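Local coordinates for Beta/gama crystallin family protein (Methanosarcina acetivorans, PDB 3HZ2) that binds calcium ions through a single archaeal betagamma-crystallin domain built from two Greek key motifs, at residues A[1-6]-A[43-48]; A[18-23]-A[79-84]; A[37-42]-A[62-67]; A[56-61]-A[72-77]. All blocks are in the same frame, centred on the assembly; numbering follows the deposited sequence.

Contact 1: A[1-6]-A[43-48]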
# COMPACT_ATOMS: atom_id res chain seq x y z
N ASN A 1 13.74 11.33 7.52
CA ASN A 1 13.65 9.89 7.15
C ASN A 1 12.36 9.27 7.68
O ASN A 1 12.24 8.05 7.76
CB ASN A 1 14.85 9.13 7.71
CG ASN A 1 16.16 9.60 7.12
OD1 ASN A 1 17.23 9.12 7.50
ND2 ASN A 1 16.09 10.55 6.20
N ALA A 2 11.40 10.12 8.04
CA ALA A 2 10.12 9.65 8.55
C ALA A 2 9.50 8.67 7.56
O ALA A 2 9.62 8.84 6.34
CB ALA A 2 9.19 10.84 8.76
N ALA A 3 8.85 7.63 8.08
CA ALA A 3 8.22 6.62 7.24
C ALA A 3 7.30 7.23 6.19
O ALA A 3 6.53 8.14 6.48
CB ALA A 3 7.45 5.63 8.11
N GLU A 4 7.39 6.73 4.96
CA GLU A 4 6.57 7.24 3.88
C GLU A 4 6.35 6.17 2.82
O GLU A 4 7.26 5.42 2.49
CB GLU A 4 7.22 8.46 3.24
CG GLU A 4 6.41 9.06 2.10
CD GLU A 4 7.06 10.29 1.51
OE1 GLU A 4 6.41 10.96 0.68
OE2 GLU A 4 8.22 10.57 1.86
N VAL A 5 5.14 6.11 2.28
CA VAL A 5 4.82 5.14 1.25
C VAL A 5 3.85 5.75 0.26
O VAL A 5 2.95 6.50 0.64
CB VAL A 5 4.18 3.85 1.86
CG1 VAL A 5 2.88 4.20 2.59
CG2 VAL A 5 3.91 2.83 0.77
N ILE A 6 4.07 5.47 -1.03
CA ILE A 6 3.19 5.98 -2.06
C ILE A 6 2.53 4.77 -2.73
O ILE A 6 3.21 3.84 -3.16
CB ILE A 6 3.95 6.80 -3.13
CG1 ILE A 6 4.85 7.84 -2.45
CG2 ILE A 6 2.94 7.52 -4.03
CD1 ILE A 6 5.60 8.73 -3.41
N GLY A 43 10.79 3.30 6.06
CA GLY A 43 10.01 2.61 7.07
C GLY A 43 9.46 1.31 6.52
O GLY A 43 9.61 1.01 5.34
N THR A 44 8.82 0.53 7.39
CA THR A 44 8.22 -0.73 6.98
C THR A 44 6.72 -0.55 7.13
O THR A 44 6.25 -0.05 8.15
CB THR A 44 8.68 -1.90 7.85
OG1 THR A 44 10.11 -2.02 7.77
CG2 THR A 44 8.05 -3.20 7.38
N TRP A 45 5.97 -0.95 6.11
CA TRP A 45 4.53 -0.80 6.14
C TRP A 45 3.79 -2.11 5.99
O TRP A 45 4.20 -3.00 5.23
CB TRP A 45 4.08 0.16 5.03
CG TRP A 45 4.57 1.56 5.21
CD1 TRP A 45 5.83 2.03 4.99
CD2 TRP A 45 3.79 2.68 5.64
NE1 TRP A 45 5.89 3.38 5.26
CE2 TRP A 45 4.65 3.81 5.66
CE3 TRP A 45 2.45 2.85 6.02
CZ2 TRP A 45 4.21 5.08 6.03
CZ3 TRP A 45 2.01 4.11 6.39
CH2 TRP A 45 2.89 5.21 6.40
N ARG A 46 2.68 -2.23 6.72
CA ARG A 46 1.85 -3.42 6.68
C ARG A 46 0.56 -3.12 5.93
O ARG A 46 -0.14 -2.15 6.24
CB ARG A 46 1.52 -3.86 8.11
CG ARG A 46 0.52 -4.99 8.18
CD ARG A 46 0.46 -5.56 9.59
NE ARG A 46 1.74 -6.17 9.96
CZ ARG A 46 1.95 -6.78 11.12
NH1 ARG A 46 0.97 -6.87 12.01
NH2 ARG A 46 3.13 -7.32 11.39
N PHE A 47 0.24 -3.96 4.95
CA PHE A 47 -0.97 -3.79 4.15
C PHE A 47 -1.98 -4.88 4.47
O PHE A 47 -1.65 -6.06 4.46
CB PHE A 47 -0.61 -3.79 2.66
CG PHE A 47 0.38 -2.72 2.29
CD1 PHE A 47 1.74 -2.90 2.52
CD2 PHE A 47 -0.06 -1.51 1.77
CE1 PHE A 47 2.65 -1.88 2.24
CE2 PHE A 47 0.84 -0.48 1.50
CZ PHE A 47 2.20 -0.67 1.73
N TYR A 48 -3.21 -4.47 4.77
CA TYR A 48 -4.29 -5.38 5.13
C TYR A 48 -5.31 -5.52 4.02
O TYR A 48 -5.55 -4.59 3.25
CB TYR A 48 -4.99 -4.88 6.38
CG TYR A 48 -4.22 -5.08 7.66
CD1 TYR A 48 -4.35 -6.26 8.40
CD2 TYR A 48 -3.38 -4.08 8.16
CE1 TYR A 48 -3.67 -6.43 9.61
CE2 TYR A 48 -2.70 -4.25 9.36
CZ TYR A 48 -2.85 -5.43 10.08
OH TYR A 48 -2.19 -5.58 11.28
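Val5 lies over the indole of Trp45, its CG1 methyl 3.5 Å from the centroid of the six-membered ring of Trp45. The methyl stands only 10° off the ring normal, which makes this a CH-pi contact over the ring centre and not a contact with the rim. Its direction follows from the first torsion of Val5 (60°), which sets CG1 between the backbone N and the carbonyl carbon. The other methyl, CG2, is anti to the backbone N and meets the ring edge of Phe47, 4.0 Å from Phe47 CZ, the two side chains running past one another in opposite senses.

The backbone before Val5 borders the indole at its edge: Ala3 C lies 3.8 Å from Trp45 CZ2, near the ring plane, and Glu4 N also sits there. Ala3 CB adds an apolar contact, 3.9 Å from Trp45 CZ2, and packs against Gly43 CA, where a side chain on the glycine would collide with it. Trp45 NE1 is hydrogen-bonded to Ser42 O, which helps fix the rotation of the indole. An alanine in place of Trp45 would probably leave Val5 CG1 without the aromatic face beneath it, open a gap beside Ala3, and strand the carbonyl of Ser42 without its indole donor.

The axes of strands 4-6 and 45-48 approach to 9.5 Å at 43°, so the strands face each other across the interior of a beta sandwich. Between the two sheets, Ile38 of strand 37-42 and Phe81 of strand 80-83 both touch Val5 and Phe47.

Contact 2: A[18-23]-A[79-84]. With CA (calcium ion), chain F.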
# COMPACT_ATOMS: atom_id res chain seq x y z
N PHE A 18 -1.44 8.10 -3.94
CA PHE A 18 -1.60 8.71 -2.63
C PHE A 18 -0.29 8.60 -1.87
O PHE A 18 0.25 7.51 -1.71
CB PHE A 18 -2.70 8.01 -1.83
CG PHE A 18 -2.98 8.65 -0.50
CD1 PHE A 18 -3.62 9.89 -0.43
CD2 PHE A 18 -2.57 8.04 0.68
CE1 PHE A 18 -3.86 10.50 0.80
CE2 PHE A 18 -2.80 8.64 1.92
CZ PHE A 18 -3.45 9.88 1.98
N ASP A 19 0.22 9.74 -1.41
CA ASP A 19 1.47 9.77 -0.66
C ASP A 19 1.11 9.77 0.83
O ASP A 19 0.60 10.75 1.35
CB ASP A 19 2.25 11.04 -1.01
CG ASP A 19 3.68 11.00 -0.53
OD1 ASP A 19 3.93 10.49 0.58
OD2 ASP A 19 4.57 11.48 -1.27
N ALA A 20 1.40 8.66 1.50
CA ALA A 20 1.08 8.53 2.92
C ALA A 20 2.28 8.63 3.85
O ALA A 20 3.31 8.00 3.63
CB ALA A 20 0.35 7.21 3.16
N THR A 21 2.13 9.44 4.90
CA THR A 21 3.16 9.60 5.90
C THR A 21 2.56 9.25 7.26
O THR A 21 3.21 9.34 8.30
CB THR A 21 3.70 11.05 5.94
OG1 THR A 21 2.61 11.97 6.07
CG2 THR A 21 4.48 11.35 4.67
N SER A 22 1.30 8.83 7.23
CA SER A 22 0.57 8.43 8.43
C SER A 22 -0.28 7.21 8.11
O SER A 22 -0.49 6.89 6.94
CB SER A 22 -0.31 9.58 8.93
OG SER A 22 -1.25 9.97 7.95
N ASP A 23 -0.78 6.53 9.14
CA ASP A 23 -1.59 5.33 8.94
C ASP A 23 -2.89 5.58 8.19
O ASP A 23 -3.52 6.62 8.33
CB ASP A 23 -1.85 4.67 10.29
CG ASP A 23 -0.56 4.25 10.98
OD1 ASP A 23 0.50 4.26 10.32
OD2 ASP A 23 -0.61 3.91 12.18
N SER A 79 -6.98 -2.72 1.52
CA SER A 79 -8.05 -1.87 2.04
C SER A 79 -7.63 -0.99 3.20
O SER A 79 -8.40 -0.14 3.65
CB SER A 79 -9.26 -2.71 2.44
OG SER A 79 -9.90 -3.20 1.28
N SER A 80 -6.41 -1.19 3.70
CA SER A 80 -5.88 -0.39 4.79
C SER A 80 -4.41 -0.71 4.97
O SER A 80 -3.95 -1.78 4.58
CB SER A 80 -6.65 -0.64 6.10
OG SER A 80 -6.51 -1.98 6.55
N PHE A 81 -3.67 0.24 5.51
CA PHE A 81 -2.25 0.01 5.75
C PHE A 81 -1.72 0.96 6.80
O PHE A 81 -2.23 2.07 6.96
CB PHE A 81 -1.44 0.10 4.44
CG PHE A 81 -1.57 1.40 3.70
CD1 PHE A 81 -0.81 2.51 4.05
CD2 PHE A 81 -2.44 1.51 2.61
CE1 PHE A 81 -0.90 3.70 3.34
CE2 PHE A 81 -2.54 2.69 1.89
CZ PHE A 81 -1.77 3.79 2.25
N ARG A 82 -0.72 0.51 7.54
CA ARG A 82 -0.12 1.32 8.59
C ARG A 82 1.34 0.97 8.79
O ARG A 82 1.82 -0.07 8.36
CB ARG A 82 -0.88 1.13 9.91
CG ARG A 82 -0.89 -0.30 10.42
CD ARG A 82 -1.67 -0.39 11.72
NE ARG A 82 -1.98 -1.77 12.09
CZ ARG A 82 -2.77 -2.11 13.11
NH1 ARG A 82 -3.33 -1.17 13.86
NH2 ARG A 82 -3.01 -3.39 13.37
N GLN A 83 2.03 1.88 9.47
CA GLN A 83 3.45 1.71 9.75
C GLN A 83 3.65 0.70 10.88
O GLN A 83 2.83 0.61 11.79
CB GLN A 83 4.03 3.06 10.16
CG GLN A 83 5.54 3.14 10.10
CD GLN A 83 6.07 4.40 10.75
OE1 GLN A 83 5.47 5.47 10.62
NE2 GLN A 83 7.20 4.28 11.44
N ILE A 84 4.74 -0.05 10.81
CA ILE A 84 5.05 -1.03 11.85
C ILE A 84 6.54 -1.02 12.18
O ILE A 84 7.30 -0.34 11.45
CB ILE A 84 4.64 -2.46 11.44
CG1 ILE A 84 5.32 -2.84 10.13
CG2 ILE A 84 3.13 -2.55 11.33
CD1 ILE A 84 5.06 -4.27 9.70
OXT ILE A 84 6.93 -1.70 13.15
CA CA F . -9.95 -5.55 0.17
O HOH W 1 2.88 5.93 10.68
O HOH W 2 1.18 2.23 13.03
O HOH W 3 -10.64 -7.65 -1.48
O HOH W 4 -12.58 -5.43 1.07
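Asp23 lays its carboxylate against the start of the Arg82 side chain, with Asp23 CG 3.3 Å from Arg82 CB. This is contact with the aliphatic root of the arginine and not a salt bridge: Asp23 OD2 and Arg82 NE are 5.8 Å apart, and the carboxylate and guanidinium planes are turned 74° from each other. The arginine extends away from the aspartate, and its NH2 is hydrogen-bonded to Tyr48 OH.

The direct polar link is between Gln83 N and Asp23 OD1, 3.0 Å long and nearly straight at 174°. The N-H meets the oxygen from above the carboxylate plane, 49° out of it. Asp23 CG stands beside the backbone N, anti to the carbonyl carbon, which brings it against Arg82 CB. Two waters extend the grip. One donates to Asp23 OD1 and Gln83 OE1, the other to Asp23 OD2 and Gln83 O, so each carboxylate oxygen has a water-mediated link to Gln83.

Deeper in, the contact becomes apolar. Ala20 CB meets the edge of the Phe81 ring, 3.7 Å from Phe81 CE1 and near the ring plane. At the far end of the second segment, Ser79 OG binds a calcium ion at 2.6 Å, in a site completed by Asp33, Glu49, Ser77 and two waters.

A classic beta bulge sets Ser79 and Ser80 together opposite Tyr48, where strand 80-83 joins strand 45-48. Strand 17-20 is an outer strand of the opposing sheet beside strand 4-8, and Phe81 also packs on Val5 of that neighbour and on Trp45 of its own sheet.

Contact 3: A[37-42]-A[62-67]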
# COMPACT_ATOMS: atom_id res chain seq x y z
N SER A 37 0.49 -0.99 -7.40
CA SER A 37 1.93 -0.79 -7.33
C SER A 37 2.20 0.07 -6.10
O SER A 37 1.33 0.84 -5.67
CB SER A 37 2.47 -0.13 -8.62
OG SER A 37 1.84 1.09 -8.91
N ILE A 38 3.38 -0.08 -5.52
CA ILE A 38 3.72 0.64 -4.30
C ILE A 38 5.19 1.04 -4.24
O ILE A 38 6.05 0.35 -4.77
CB ILE A 38 3.45 -0.26 -3.06
CG1 ILE A 38 1.98 -0.70 -3.03
CG2 ILE A 38 3.81 0.50 -1.78
CD1 ILE A 38 1.69 -1.78 -1.99
N LYS A 39 5.45 2.17 -3.59
CA LYS A 39 6.82 2.65 -3.41
C LYS A 39 7.02 2.97 -1.93
O LYS A 39 6.47 3.95 -1.43
CB LYS A 39 7.07 3.92 -4.22
CG LYS A 39 7.22 3.73 -5.71
CD LYS A 39 7.62 5.05 -6.36
CE LYS A 39 7.58 4.97 -7.88
NZ LYS A 39 7.99 6.29 -8.47
N VAL A 40 7.78 2.13 -1.23
CA VAL A 40 8.04 2.39 0.18
C VAL A 40 9.32 3.23 0.24
O VAL A 40 10.42 2.71 0.07
CB VAL A 40 8.26 1.08 0.97
CG1 VAL A 40 8.57 1.41 2.43
CG2 VAL A 40 7.01 0.21 0.89
N LYS A 41 9.15 4.53 0.45
CA LYS A 41 10.28 5.46 0.51
C LYS A 41 11.12 5.23 1.76
O LYS A 41 12.35 5.31 1.72
CB LYS A 41 9.76 6.90 0.50
CG LYS A 41 8.82 7.22 -0.66
CD LYS A 41 9.51 7.04 -2.01
CE LYS A 41 10.67 8.02 -2.16
NZ LYS A 41 11.39 7.83 -3.45
N SER A 42 10.44 4.95 2.87
CA SER A 42 11.12 4.72 4.14
C SER A 42 10.20 4.05 5.14
O SER A 42 8.97 4.20 5.07
CB SER A 42 11.63 6.05 4.71
OG SER A 42 10.60 7.02 4.69
N PRO A 62 11.48 -0.89 2.69
CA PRO A 62 11.91 0.07 1.67
C PRO A 62 12.20 -0.58 0.32
O PRO A 62 12.89 -1.60 0.24
CB PRO A 62 13.16 0.69 2.29
CG PRO A 62 12.82 0.68 3.75
CD PRO A 62 12.24 -0.70 3.93
N GLY A 63 11.66 0.01 -0.74
CA GLY A 63 11.87 -0.52 -2.07
C GLY A 63 10.68 -0.21 -2.95
O GLY A 63 9.70 0.40 -2.50
N GLU A 64 10.74 -0.63 -4.21
CA GLU A 64 9.64 -0.38 -5.12
C GLU A 64 9.05 -1.67 -5.65
O GLU A 64 9.76 -2.64 -5.91
CB GLU A 64 10.11 0.54 -6.26
CG GLU A 64 10.45 1.92 -5.75
CD GLU A 64 10.67 2.94 -6.85
OE1 GLU A 64 10.38 2.63 -8.03
OE2 GLU A 64 11.13 4.05 -6.52
N TYR A 65 7.73 -1.67 -5.79
CA TYR A 65 7.01 -2.84 -6.25
C TYR A 65 6.12 -2.44 -7.41
O TYR A 65 4.99 -1.99 -7.20
CB TYR A 65 6.19 -3.40 -5.09
CG TYR A 65 6.99 -3.52 -3.81
CD1 TYR A 65 7.18 -2.42 -2.97
CD2 TYR A 65 7.62 -4.72 -3.47
CE1 TYR A 65 7.97 -2.52 -1.82
CE2 TYR A 65 8.41 -4.82 -2.33
CZ TYR A 65 8.59 -3.72 -1.51
OH TYR A 65 9.39 -3.82 -0.40
N SER A 66 6.63 -2.60 -8.63
CA SER A 66 5.88 -2.23 -9.83
C SER A 66 4.56 -2.98 -9.94
O SER A 66 3.65 -2.55 -10.66
CB SER A 66 6.74 -2.50 -11.08
OG SER A 66 7.14 -3.85 -11.13
N SER A 67 4.46 -4.09 -9.23
CA SER A 67 3.24 -4.90 -9.19
C SER A 67 3.12 -5.45 -7.77
O SER A 67 4.05 -6.09 -7.28
CB SER A 67 3.34 -6.07 -10.18
OG SER A 67 2.27 -6.97 -9.98
O HOH W 5 10.87 6.53 -7.57
O HOH W 6 10.36 4.77 -9.72
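Ile38 and Tyr65 exchange two backbone hydrogen bonds, Tyr65 N to Ile38 O at 2.8 Å and Ile38 N to Tyr65 O at 3.0 Å. Val40 and Gly63 form the next hydrogen-bonded pair, with Val40 N 2.9 Å from Gly63 O. Lys39 and Glu64 sit between them as a non-hydrogen-bonded pair. Outside the ladder, two waters each bridge Lys39 NZ to one carboxylate oxygen of Glu64; Lys39 NZ and Glu64 OE2 remain 4.3 Å apart, too far for a salt bridge.

The segment axes are 4.8 Å apart at 176°, an antiparallel pairing that places strand 63-65, from the second Greek key sequence, at the edge of the sheet containing strand 4-8. This exchange of a strand between motifs is characteristic of betagamma-crystallin domains.

The extended Lys39 chain passes obliquely over the glutamate, Lys39 CD 3.7 Å from Glu64 OE2, and its charged end also makes a cation-pi contact with Phe13. A leucine at Lys39 would probably cost Glu64 its closest positive charge, break both water bridges and end the cation-pi contact. On the opposite face of the sheet, Val40 CG2 packs 4.0 Å from Tyr65 CE1, while Tyr65 OH is hydrogen-bonded to Gly61 O.

Contact 4: A[56-61]-A[72-77]. With CA (calcium ion), chain E; CA (calcium ion), chain F.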
# COMPACT_ATOMS: atom_id res chain seq x y z
N ARG A 56 -6.02 -10.76 6.22
CA ARG A 56 -4.62 -11.09 6.00
C ARG A 56 -3.80 -9.84 5.75
O ARG A 56 -4.34 -8.82 5.32
CB ARG A 56 -4.50 -12.05 4.82
CG ARG A 56 -5.14 -13.40 5.06
CD ARG A 56 -5.23 -14.21 3.77
NE ARG A 56 -6.27 -13.68 2.89
CZ ARG A 56 -6.52 -14.17 1.68
NH1 ARG A 56 -5.81 -15.19 1.21
NH2 ARG A 56 -7.49 -13.65 0.94
N TYR A 57 -2.50 -9.92 6.01
CA TYR A 57 -1.62 -8.78 5.81
C TYR A 57 -0.27 -9.16 5.22
O TYR A 57 0.13 -10.33 5.25
CB TYR A 57 -1.42 -8.03 7.13
CG TYR A 57 -0.85 -8.89 8.24
CD1 TYR A 57 0.53 -8.96 8.47
CD2 TYR A 57 -1.69 -9.65 9.06
CE1 TYR A 57 1.06 -9.75 9.49
CE2 TYR A 57 -1.17 -10.45 10.08
CZ TYR A 57 0.19 -10.49 10.29
OH TYR A 57 0.69 -11.25 11.33
N TRP A 58 0.42 -8.15 4.70
CA TRP A 58 1.74 -8.32 4.09
C TRP A 58 2.61 -7.14 4.51
O TRP A 58 2.18 -5.99 4.45
CB TRP A 58 1.59 -8.34 2.56
CG TRP A 58 0.72 -9.46 2.07
CD1 TRP A 58 1.12 -10.73 1.75
CD2 TRP A 58 -0.71 -9.43 1.90
NE1 TRP A 58 0.03 -11.49 1.38
CE2 TRP A 58 -1.10 -10.72 1.47
CE3 TRP A 58 -1.68 -8.44 2.07
CZ2 TRP A 58 -2.44 -11.05 1.20
CZ3 TRP A 58 -3.01 -8.77 1.80
CH2 TRP A 58 -3.38 -10.06 1.38
N ASP A 59 3.84 -7.43 4.93
CA ASP A 59 4.75 -6.37 5.37
C ASP A 59 5.80 -6.07 4.31
O ASP A 59 6.54 -6.96 3.88
CB ASP A 59 5.44 -6.77 6.68
CG ASP A 59 4.45 -6.98 7.81
OD1 ASP A 59 3.36 -6.36 7.79
OD2 ASP A 59 4.76 -7.75 8.74
N LEU A 60 5.88 -4.81 3.90
CA LEU A 60 6.83 -4.40 2.88
C LEU A 60 7.83 -3.37 3.39
O LEU A 60 7.44 -2.35 3.97
CB LEU A 60 6.09 -3.81 1.67
CG LEU A 60 5.01 -4.67 1.01
CD1 LEU A 60 4.45 -3.93 -0.19
CD2 LEU A 60 5.60 -6.01 0.58
N GLY A 61 9.11 -3.65 3.18
CA GLY A 61 10.15 -2.74 3.60
C GLY A 61 10.52 -1.80 2.46
O GLY A 61 9.95 -1.89 1.37
N GLY A 72 3.61 -10.48 -3.19
CA GLY A 72 2.72 -11.52 -2.71
C GLY A 72 1.31 -11.04 -2.38
O GLY A 72 0.51 -11.78 -1.82
N ILE A 73 1.01 -9.80 -2.75
CA ILE A 73 -0.30 -9.22 -2.48
C ILE A 73 -1.23 -9.34 -3.68
O ILE A 73 -0.86 -9.01 -4.81
CB ILE A 73 -0.16 -7.72 -2.13
CG1 ILE A 73 0.80 -7.55 -0.95
CG2 ILE A 73 -1.52 -7.13 -1.81
CD1 ILE A 73 1.18 -6.11 -0.67
N PRO A 74 -2.47 -9.81 -3.46
CA PRO A 74 -3.40 -9.93 -4.59
C PRO A 74 -3.74 -8.54 -5.13
O PRO A 74 -3.83 -7.58 -4.36
CB PRO A 74 -4.61 -10.64 -3.96
CG PRO A 74 -4.52 -10.25 -2.50
CD PRO A 74 -3.05 -10.34 -2.22
N ASP A 75 -3.91 -8.43 -6.43
CA ASP A 75 -4.19 -7.14 -7.04
C ASP A 75 -5.57 -6.59 -6.65
O ASP A 75 -6.51 -7.35 -6.44
CB ASP A 75 -4.09 -7.25 -8.57
CG ASP A 75 -4.08 -5.90 -9.25
OD1 ASP A 75 -3.50 -4.96 -8.67
OD2 ASP A 75 -4.62 -5.79 -10.37
N ASN A 76 -5.66 -5.27 -6.52
CA ASN A 76 -6.91 -4.60 -6.16
C ASN A 76 -7.54 -5.13 -4.89
O ASN A 76 -8.77 -5.25 -4.81
CB ASN A 76 -7.93 -4.73 -7.30
CG ASN A 76 -7.44 -4.14 -8.58
OD1 ASN A 76 -6.56 -3.29 -8.56
ND2 ASN A 76 -7.99 -4.56 -9.71
N SER A 77 -6.72 -5.42 -3.89
CA SER A 77 -7.26 -5.98 -2.65
C SER A 77 -6.90 -5.24 -1.37
O SER A 77 -7.50 -5.49 -0.34
CB SER A 77 -6.83 -7.44 -2.52
OG SER A 77 -5.43 -7.52 -2.34
CA CA E . -5.56 -1.51 -9.82
CA CA F . -9.95 -5.55 0.17
O HOH W 7 -1.04 -13.49 0.09
O HOH W 8 -5.24 -3.61 -11.45
O HOH W 9 -7.97 -0.63 -9.97
O HOH W 10 -5.69 -0.64 -12.35
O HOH W 3 -10.64 -7.65 -1.48
O HOH W 4 -12.58 -5.43 1.07
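Residues 56-60 run as an extended strand, whereas 72-77 have no regular secondary structure and close with a type II beta turn from Pro74 to Ser77. The nearest alpha carbons, Trp58 CA and Ile73 CA, are 6.9 Å apart, so side chains carry the contact. Gly72 takes a positive phi (76°), easy for glycine, and its O comes 3.2 Å from Trp58 NE1, poorly angled for a direct hydrogen bond.

Ile73 CG1 lies over one face of the Trp58 indole, offset toward the rim and 3.6 Å from Trp58 CG. Pro74 approaches the benzo end obliquely, with its CD 3.5 Å from Trp58 CZ2. Beyond the tryptophan, Leu60 and Ile73 reach tip to tip, Leu60 CD1 standing 4.0 Å from Ile73 CD1. A water in the indole plane accepts from Trp58 NE1 at 2.6 Å and donates to Gly72 O.

The turn then serves two metal ions. Asn76 OD1 binds one calcium at 2.4 Å, with Glu9, Lys34 and Ser36, and Ser77 O binds the other at 2.5 Å, with Asp33, Glu49 and Ser79. Each ion takes ligands from both Greek key halves, the double-site arrangement of the betagamma-crystallin calcium motif (N/D-N/D-X-X-S/T-S).

How the contacts relate
Contacts 1 and 2, with centres 6 Å apart, both join the two sheets of the sandwich, while contact 3 pairs strands within one sheet and contact 4 packs a loop on the edge strand of the other. Val5 CG2 of contact 1 meets Ile38 CG2 of contact 3 at 3.5 Å, and Ile38 CD1 lies 3.9 Å from Leu60 CD1 of contact 4, so apolar packing runs through all three. Contacts 2 and 4 have centres 13 Å apart, on opposite sides of the chain's centre, yet share one calcium ion through Ser79 and Ser77. The side chains of Phe47 in contact 1 and Ser37 in contact 3 lie about 10 Å and about 8 Å from a bound calcium.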